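PDB 5J78: acetaldehyde dehydrogenase (Acetylating) from Geobacillus thermoglucosidasius, which interconverts acetaldehyde and acetyl-coenzyme A with NAD(H) as redox partner, probably running toward acetaldehyde when this thermophile makes ethanol. Local coordinates for residues 135-140 against 206-211; 168-173 against 198-203; 288-293 against 368-373. All blocks are in the same frame, centred on the assembly; numbering follows the deposited sequence.

Contact 1: residues 135-140 against 206-211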
# COMPACT_ATOMS: atom_id res chain seq x y z
N ALA A 135 -20.83 -2.39 -10.88
CA ALA A 135 -20.37 -1.05 -10.55
C ALA A 135 -20.08 -0.31 -11.86
O ALA A 135 -19.20 -0.68 -12.63
CB ALA A 135 -19.15 -1.10 -9.67
N GLY A 136 -20.84 0.74 -12.13
CA GLY A 136 -20.75 1.45 -13.40
C GLY A 136 -20.07 2.80 -13.26
O GLY A 136 -20.66 3.74 -12.73
N ILE A 137 -18.83 2.91 -13.74
CA ILE A 137 -18.09 4.18 -13.68
C ILE A 137 -18.41 5.02 -14.90
O ILE A 137 -18.24 4.55 -16.04
CB ILE A 137 -16.56 4.00 -13.59
CG1 ILE A 137 -16.17 2.95 -12.53
CG2 ILE A 137 -15.92 5.35 -13.29
CD1 ILE A 137 -16.67 3.27 -11.12
N ILE A 138 -18.81 6.27 -14.68
CA ILE A 138 -19.35 7.13 -15.75
C ILE A 138 -18.45 8.32 -16.09
O ILE A 138 -18.06 9.07 -15.20
CB ILE A 138 -20.77 7.68 -15.38
CG1 ILE A 138 -21.73 6.52 -15.03
CG2 ILE A 138 -21.35 8.53 -16.51
CD1 ILE A 138 -22.03 5.57 -16.20
N PRO A 139 -18.15 8.52 -17.38
CA PRO A 139 -17.26 9.61 -17.77
C PRO A 139 -17.99 10.96 -17.79
O PRO A 139 -19.21 10.98 -17.85
CB PRO A 139 -16.83 9.22 -19.19
CG PRO A 139 -17.98 8.45 -19.72
CD PRO A 139 -18.60 7.74 -18.54
N SER A 140 -17.24 12.06 -17.73
CA SER A 140 -17.84 13.40 -17.75
C SER A 140 -18.26 13.86 -19.16
O SER A 140 -19.08 14.75 -19.31
CB SER A 140 -16.85 14.39 -17.15
OG SER A 140 -15.68 14.53 -17.96
N ASN A 206 -13.45 4.05 -4.41
CA ASN A 206 -12.67 2.95 -3.87
C ASN A 206 -13.56 1.90 -3.18
O ASN A 206 -13.41 0.69 -3.39
CB ASN A 206 -11.63 3.50 -2.90
CG ASN A 206 -10.69 2.44 -2.38
OD1 ASN A 206 -9.83 1.94 -3.11
ND2 ASN A 206 -10.83 2.10 -1.11
N GLU A 207 -14.50 2.38 -2.38
CA GLU A 207 -15.42 1.49 -1.68
C GLU A 207 -16.22 0.70 -2.70
O GLU A 207 -16.36 -0.51 -2.59
CB GLU A 207 -16.35 2.30 -0.76
CG GLU A 207 -17.24 1.46 0.15
CD GLU A 207 -16.49 0.78 1.30
OE1 GLU A 207 -15.32 1.13 1.56
OE2 GLU A 207 -17.07 -0.10 1.96
N LEU A 208 -16.74 1.39 -3.70
CA LEU A 208 -17.59 0.74 -4.70
C LEU A 208 -16.82 -0.33 -5.49
O LEU A 208 -17.36 -1.40 -5.79
CB LEU A 208 -18.17 1.77 -5.67
CG LEU A 208 -19.02 1.17 -6.78
CD1 LEU A 208 -20.27 0.49 -6.23
CD2 LEU A 208 -19.41 2.26 -7.77
N MET A 209 -15.58 -0.02 -5.83
CA MET A 209 -14.78 -0.93 -6.64
C MET A 209 -14.34 -2.18 -5.85
O MET A 209 -14.22 -3.25 -6.44
CB MET A 209 -13.55 -0.21 -7.20
CG MET A 209 -13.85 0.73 -8.36
SD MET A 209 -12.35 1.22 -9.19
CE MET A 209 -13.04 2.33 -10.43
N LYS A 210 -14.15 -2.07 -4.54
CA LYS A 210 -13.54 -3.16 -3.77
C LYS A 210 -14.49 -3.89 -2.83
O LYS A 210 -14.13 -4.90 -2.26
CB LYS A 210 -12.36 -2.62 -2.97
CG LYS A 210 -11.26 -2.04 -3.86
CD LYS A 210 -10.18 -1.38 -3.02
CE LYS A 210 -8.95 -1.06 -3.84
NZ LYS A 210 -7.90 -0.41 -3.02
N HIS A 211 -15.71 -3.37 -2.69
CA HIS A 211 -16.64 -3.91 -1.72
C HIS A 211 -16.96 -5.39 -1.97
O HIS A 211 -17.02 -5.82 -3.11
CB HIS A 211 -17.94 -3.10 -1.73
CG HIS A 211 -18.78 -3.30 -0.51
ND1 HIS A 211 -19.67 -4.35 -0.39
CD2 HIS A 211 -18.84 -2.61 0.65
CE1 HIS A 211 -20.26 -4.27 0.79
NE2 HIS A 211 -19.77 -3.24 1.44
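In the Rossmann-like domain that probably binds NAD(H), as in other aldehyde dehydrogenases, Ala-135 and Ile-137 of strand 124-138 pack against Leu-208 and Met-209 of helix 202-210. The short segments run at 139°, with their axes 9.1 Å apart at closest approach. Ala-135 CB sits in the fork of the leucine: it lies 3.7 Å from Leu-208 CG, and both methyls are nearly as near, Leu-208 CD2 at 3.9 Å and CD1 at 4.0 Å. With CG anti to the backbone N (chi1 177°), Leu-208 turns its branch point and both methyls toward Ala-135. Two residues along the strand and one along the helix, the methionine methyl takes over. Met-209 is extended beyond CG and meets Ile-137 at about a right angle, so that Met-209 CE rests 3.8 Å from both Ile-137 CD1 and Ile-137 CG1. All four residues are buried, and no hydrogen bond crosses between the segments. The strand is held instead by its neighbours in the sheet: Ala-135 and Ile-137 bond through their backbones to strand 216-219, and Gly-136 to strand 160-165. Leu-208 reaches Val-162 and Ser-164 on the latter strand, while Val-36 of helix 28-51 packs on the same leucine.

Contact 2: residues 168-173 against 198-203; sequences SAAKCT and TQPTMA
Pro-200 meets Ala-170 with the CG-CD edge of its ring, and the fit is easiest to follow atom by atom. Pro-200 CB starts toward helix 170-186 but stays 5.2 Å from Ala-170 CB. Next round the ring, Pro-200 CG makes the closest approach, 3.8 Å from Ala-170 CB, and Pro-200 CD backs it up at 4.0 Å from the same methyl. One alanine methyl therefore rests on the CG-CD bond of the ring, a small apolar patch at the surface. Beside it a water spans the two backbones, donating weakly to Ala-170 O at 3.3 Å and to Thr-198 O at 3.4 Å. Both segments carry helix starts. On the first, Ala-169 O takes two bonds, from Thr-173 N and from Thr-173 OG1 at 2.7 Å, the hydroxyl coming from above the carbonyl plane. On the second, Thr-201 is the N-cap, its OG1 accepting from Ala-204 N. The contact lies where the 160-165/170-186/194-196 beta-alpha-beta crossover leads into helix 202-210. Glu-83 of helix 55-84 holds the backbone N of Lys-171 and Cys-172, and helix 28-51 flanks the other segment, with Glu-35 bonded to Thr-198 OG1.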
# COMPACT_ATOMS: atom_id res chain seq x y z
N SER A 168 -17.50 16.34 -12.00
CA SER A 168 -18.00 17.48 -12.77
C SER A 168 -19.33 17.18 -13.50
O SER A 168 -19.89 18.05 -14.19
CB SER A 168 -16.94 17.93 -13.78
OG SER A 168 -16.85 17.03 -14.86
N ALA A 169 -19.84 15.96 -13.32
CA ALA A 169 -21.10 15.55 -13.93
C ALA A 169 -22.03 14.81 -12.95
O ALA A 169 -22.90 14.04 -13.36
CB ALA A 169 -20.82 14.65 -15.17
N ALA A 170 -21.86 15.07 -11.65
CA ALA A 170 -22.63 14.32 -10.64
C ALA A 170 -24.15 14.46 -10.74
O ALA A 170 -24.88 13.48 -10.63
CB ALA A 170 -22.17 14.71 -9.26
N LYS A 171 -24.64 15.68 -10.98
CA LYS A 171 -26.08 15.89 -11.01
C LYS A 171 -26.78 15.30 -12.24
O LYS A 171 -27.81 14.66 -12.12
CB LYS A 171 -26.39 17.39 -10.93
CG LYS A 171 -26.12 18.00 -9.56
CD LYS A 171 -26.17 19.50 -9.62
CE LYS A 171 -25.79 20.12 -8.30
NZ LYS A 171 -24.67 21.09 -8.47
N CYS A 172 -26.22 15.50 -13.43
CA CYS A 172 -26.89 14.95 -14.61
C CYS A 172 -26.79 13.40 -14.62
O CYS A 172 -27.73 12.72 -15.04
CB CYS A 172 -26.31 15.54 -15.89
SG CYS A 172 -24.61 15.14 -16.21
N THR A 173 -25.68 12.85 -14.13
CA THR A 173 -25.51 11.39 -14.03
C THR A 173 -26.55 10.79 -13.05
O THR A 173 -27.25 9.83 -13.38
CB THR A 173 -24.06 11.00 -13.57
OG1 THR A 173 -23.10 11.60 -14.47
CG2 THR A 173 -23.84 9.48 -13.59
N THR A 198 -24.25 10.19 -4.97
CA THR A 198 -24.62 11.61 -5.07
C THR A 198 -23.48 12.54 -4.66
O THR A 198 -23.44 13.68 -5.09
CB THR A 198 -25.84 11.93 -4.21
OG1 THR A 198 -25.54 11.69 -2.83
CG2 THR A 198 -27.02 11.06 -4.63
N GLN A 199 -22.58 12.04 -3.84
CA GLN A 199 -21.44 12.79 -3.33
C GLN A 199 -20.15 12.10 -3.78
O GLN A 199 -19.55 11.35 -2.99
CB GLN A 199 -21.49 12.88 -1.79
CG GLN A 199 -22.88 13.00 -1.12
CD GLN A 199 -22.90 12.46 0.33
OE1 GLN A 199 -22.97 11.25 0.56
NE2 GLN A 199 -22.81 13.37 1.30
N PRO A 200 -19.72 12.31 -5.04
CA PRO A 200 -18.54 11.57 -5.53
C PRO A 200 -17.30 11.94 -4.74
O PRO A 200 -17.07 13.12 -4.48
CB PRO A 200 -18.41 12.00 -7.00
CG PRO A 200 -19.73 12.59 -7.35
CD PRO A 200 -20.27 13.18 -6.08
N THR A 201 -16.54 10.93 -4.34
CA THR A 201 -15.27 11.12 -3.65
C THR A 201 -14.36 9.95 -3.97
O THR A 201 -14.83 8.90 -4.40
CB THR A 201 -15.42 11.20 -2.12
OG1 THR A 201 -15.83 9.93 -1.62
CG2 THR A 201 -16.43 12.27 -1.71
N MET A 202 -13.07 10.12 -3.74
CA MET A 202 -12.12 9.03 -3.96
C MET A 202 -12.49 7.84 -3.08
O MET A 202 -12.52 6.70 -3.54
CB MET A 202 -10.69 9.48 -3.66
CG MET A 202 -10.02 10.30 -4.76
SD MET A 202 -8.23 10.49 -4.49
CE MET A 202 -7.69 8.77 -4.35
N ALA A 203 -12.76 8.11 -1.81
CA ALA A 203 -13.17 7.07 -0.87
C ALA A 203 -14.37 6.26 -1.38
O ALA A 203 -14.36 5.04 -1.28
CB ALA A 203 -13.48 7.68 0.47
O HOH W 1 -25.83 13.99 -7.55

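Contact 3: residues 288-293 against 368-373. Unlike the reference sequence in segment 368-373: Ile-372 (reference Thr).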
# COMPACT_ATOMS: atom_id res chain seq x y z
N LYS A 288 -7.60 19.18 -53.37
CA LYS A 288 -9.05 18.99 -53.41
C LYS A 288 -9.64 18.79 -52.01
O LYS A 288 -10.74 19.28 -51.71
CB LYS A 288 -9.44 17.79 -54.27
CG LYS A 288 -9.14 17.89 -55.75
CD LYS A 288 -10.09 16.96 -56.51
CE LYS A 288 -9.63 16.70 -57.93
NZ LYS A 288 -8.35 15.94 -57.95
N VAL A 289 -8.91 18.08 -51.15
CA VAL A 289 -9.42 17.74 -49.83
C VAL A 289 -9.48 19.01 -48.98
O VAL A 289 -10.51 19.31 -48.35
CB VAL A 289 -8.53 16.64 -49.15
CG1 VAL A 289 -8.88 16.47 -47.69
CG2 VAL A 289 -8.73 15.30 -49.84
N VAL A 290 -8.39 19.77 -49.00
CA VAL A 290 -8.31 21.04 -48.28
C VAL A 290 -9.46 21.98 -48.70
O VAL A 290 -10.12 22.61 -47.87
CB VAL A 290 -6.95 21.73 -48.53
CG1 VAL A 290 -6.99 23.22 -48.13
CG2 VAL A 290 -5.85 21.02 -47.78
N ALA A 291 -9.70 22.05 -50.01
CA ALA A 291 -10.69 22.97 -50.53
C ALA A 291 -12.07 22.49 -50.13
O ALA A 291 -12.93 23.29 -49.74
CB ALA A 291 -10.56 23.08 -52.07
N GLU A 292 -12.29 21.18 -50.18
CA GLU A 292 -13.58 20.63 -49.78
C GLU A 292 -13.83 20.83 -48.27
O GLU A 292 -14.96 21.11 -47.85
CB GLU A 292 -13.65 19.15 -50.16
CG GLU A 292 -15.03 18.56 -50.03
CD GLU A 292 -16.02 19.15 -51.02
OE1 GLU A 292 -15.71 19.16 -52.23
OE2 GLU A 292 -17.10 19.60 -50.59
N LEU A 293 -12.78 20.71 -47.47
CA LEU A 293 -12.89 20.94 -46.02
C LEU A 293 -13.24 22.41 -45.76
O LEU A 293 -14.13 22.72 -44.95
CB LEU A 293 -11.59 20.57 -45.29
CG LEU A 293 -11.36 19.10 -44.91
CD1 LEU A 293 -9.86 18.81 -44.69
CD2 LEU A 293 -12.15 18.73 -43.65
N LEU A 368 -8.47 19.21 -35.55
CA LEU A 368 -8.08 18.09 -36.37
C LEU A 368 -6.68 18.35 -36.92
O LEU A 368 -6.44 19.43 -37.47
CB LEU A 368 -9.11 17.93 -37.50
CG LEU A 368 -9.24 16.60 -38.23
CD1 LEU A 368 -9.42 15.43 -37.26
CD2 LEU A 368 -10.41 16.69 -39.18
N ALA A 369 -5.76 17.41 -36.75
CA ALA A 369 -4.46 17.49 -37.42
C ALA A 369 -4.59 17.02 -38.86
O ALA A 369 -5.45 16.20 -39.16
CB ALA A 369 -3.41 16.67 -36.69
N PHE A 370 -3.72 17.53 -39.73
CA PHE A 370 -3.77 17.23 -41.16
C PHE A 370 -2.39 16.82 -41.68
O PHE A 370 -1.49 17.65 -41.75
CB PHE A 370 -4.27 18.46 -41.94
CG PHE A 370 -4.60 18.19 -43.38
CD1 PHE A 370 -3.62 18.27 -44.36
CD2 PHE A 370 -5.88 17.89 -43.76
CE1 PHE A 370 -3.92 18.03 -45.69
CE2 PHE A 370 -6.19 17.65 -45.09
CZ PHE A 370 -5.22 17.73 -46.05
N TYR A 371 -2.25 15.54 -42.04
CA TYR A 371 -0.97 15.01 -42.49
C TYR A 371 -1.05 14.64 -43.95
O TYR A 371 -2.01 13.99 -44.39
CB TYR A 371 -0.54 13.77 -41.69
CG TYR A 371 -0.22 14.00 -40.23
CD1 TYR A 371 -1.23 14.00 -39.27
CD2 TYR A 371 1.09 14.17 -39.81
CE1 TYR A 371 -0.93 14.20 -37.92
CE2 TYR A 371 1.39 14.36 -38.47
CZ TYR A 371 0.37 14.38 -37.53
OH TYR A 371 0.67 14.58 -36.20
N ILE A 372 -0.02 15.04 -44.69
CA ILE A 372 0.15 14.68 -46.09
C ILE A 372 0.99 13.42 -46.20
O ILE A 372 2.04 13.32 -45.57
CB ILE A 372 0.89 15.79 -46.90
CG1 ILE A 372 0.60 17.19 -46.36
CG2 ILE A 372 0.53 15.68 -48.39
CD1 ILE A 372 -0.77 17.63 -46.57
N VAL A 373 0.56 12.47 -47.02
CA VAL A 373 1.31 11.23 -47.18
C VAL A 373 1.39 10.90 -48.65
O VAL A 373 0.53 11.34 -49.43
CB VAL A 373 0.68 10.05 -46.41
CG1 VAL A 373 0.49 10.42 -44.95
CG2 VAL A 373 -0.65 9.62 -47.04
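Phe-370 is the bump, and Val-289, Val-290 and Leu-293 of helix 286-295 form a shallow hollow for the outer end of its ring. The helix lies over strand 367-373 of the parallel sheet, the segments almost antiparallel at 160° and their axes 11.6 Å apart at closest approach. Even the nearest CA atoms, those of Val-290 and Phe-370, are 9.3 Å apart, so the phenyl group has to span the gap. Its CB already points toward the helix, and CG anti to the backbone N (chi1 -170°) carries the ring on in that direction. Val-289 CG1 comes in at the ring's edge, near its plane, 3.9 Å from Phe-370 CE2. Leu-293 CD1, one helical turn on, comes to 3.9 Å from the same Phe-370 CE2 but obliquely. Round the tip, Val-290 CG2 touches Phe-370 CZ at 3.8 Å, its side chain crossing that of the phenylalanine at about a right angle. Val-281 of the adjacent strand 276-282 packs on Val-289 and Phe-370, while Ile-254 and Val-258 back up Val-289 and Leu-293. Putting an alanine at Phe-370 would probably open a gap between sheet and helix and leave the three methyls without the ring end they rest against. Only carbon meets carbon between these segments, so cohesion rests on close fit and the exclusion of water, with no bond direction to set the angle.

Contacts 1 and 2 are neighbours, their centres 11 Å apart, and both draw on helix 202-210. They also touch directly: Ile-138 packs on Thr-173, and Ser-140 on Ser-168 and Ala-169. Along the chain contact 2 is nested inside the loop that contact 1 closes, so helix 170-186 and its crossover lie in the stretch of chain that contact 1 brings together. Contact 3 comes later in sequence and belongs to the separate seven-stranded parallel sheet, its centre about 41 Å from that of contact 1 and about 40 Å from that of contact 2. Contacts 1 and 3 lie on opposite sides of the chain's centre, consistent with the division into cofactor-binding and catalytic domains known for this family.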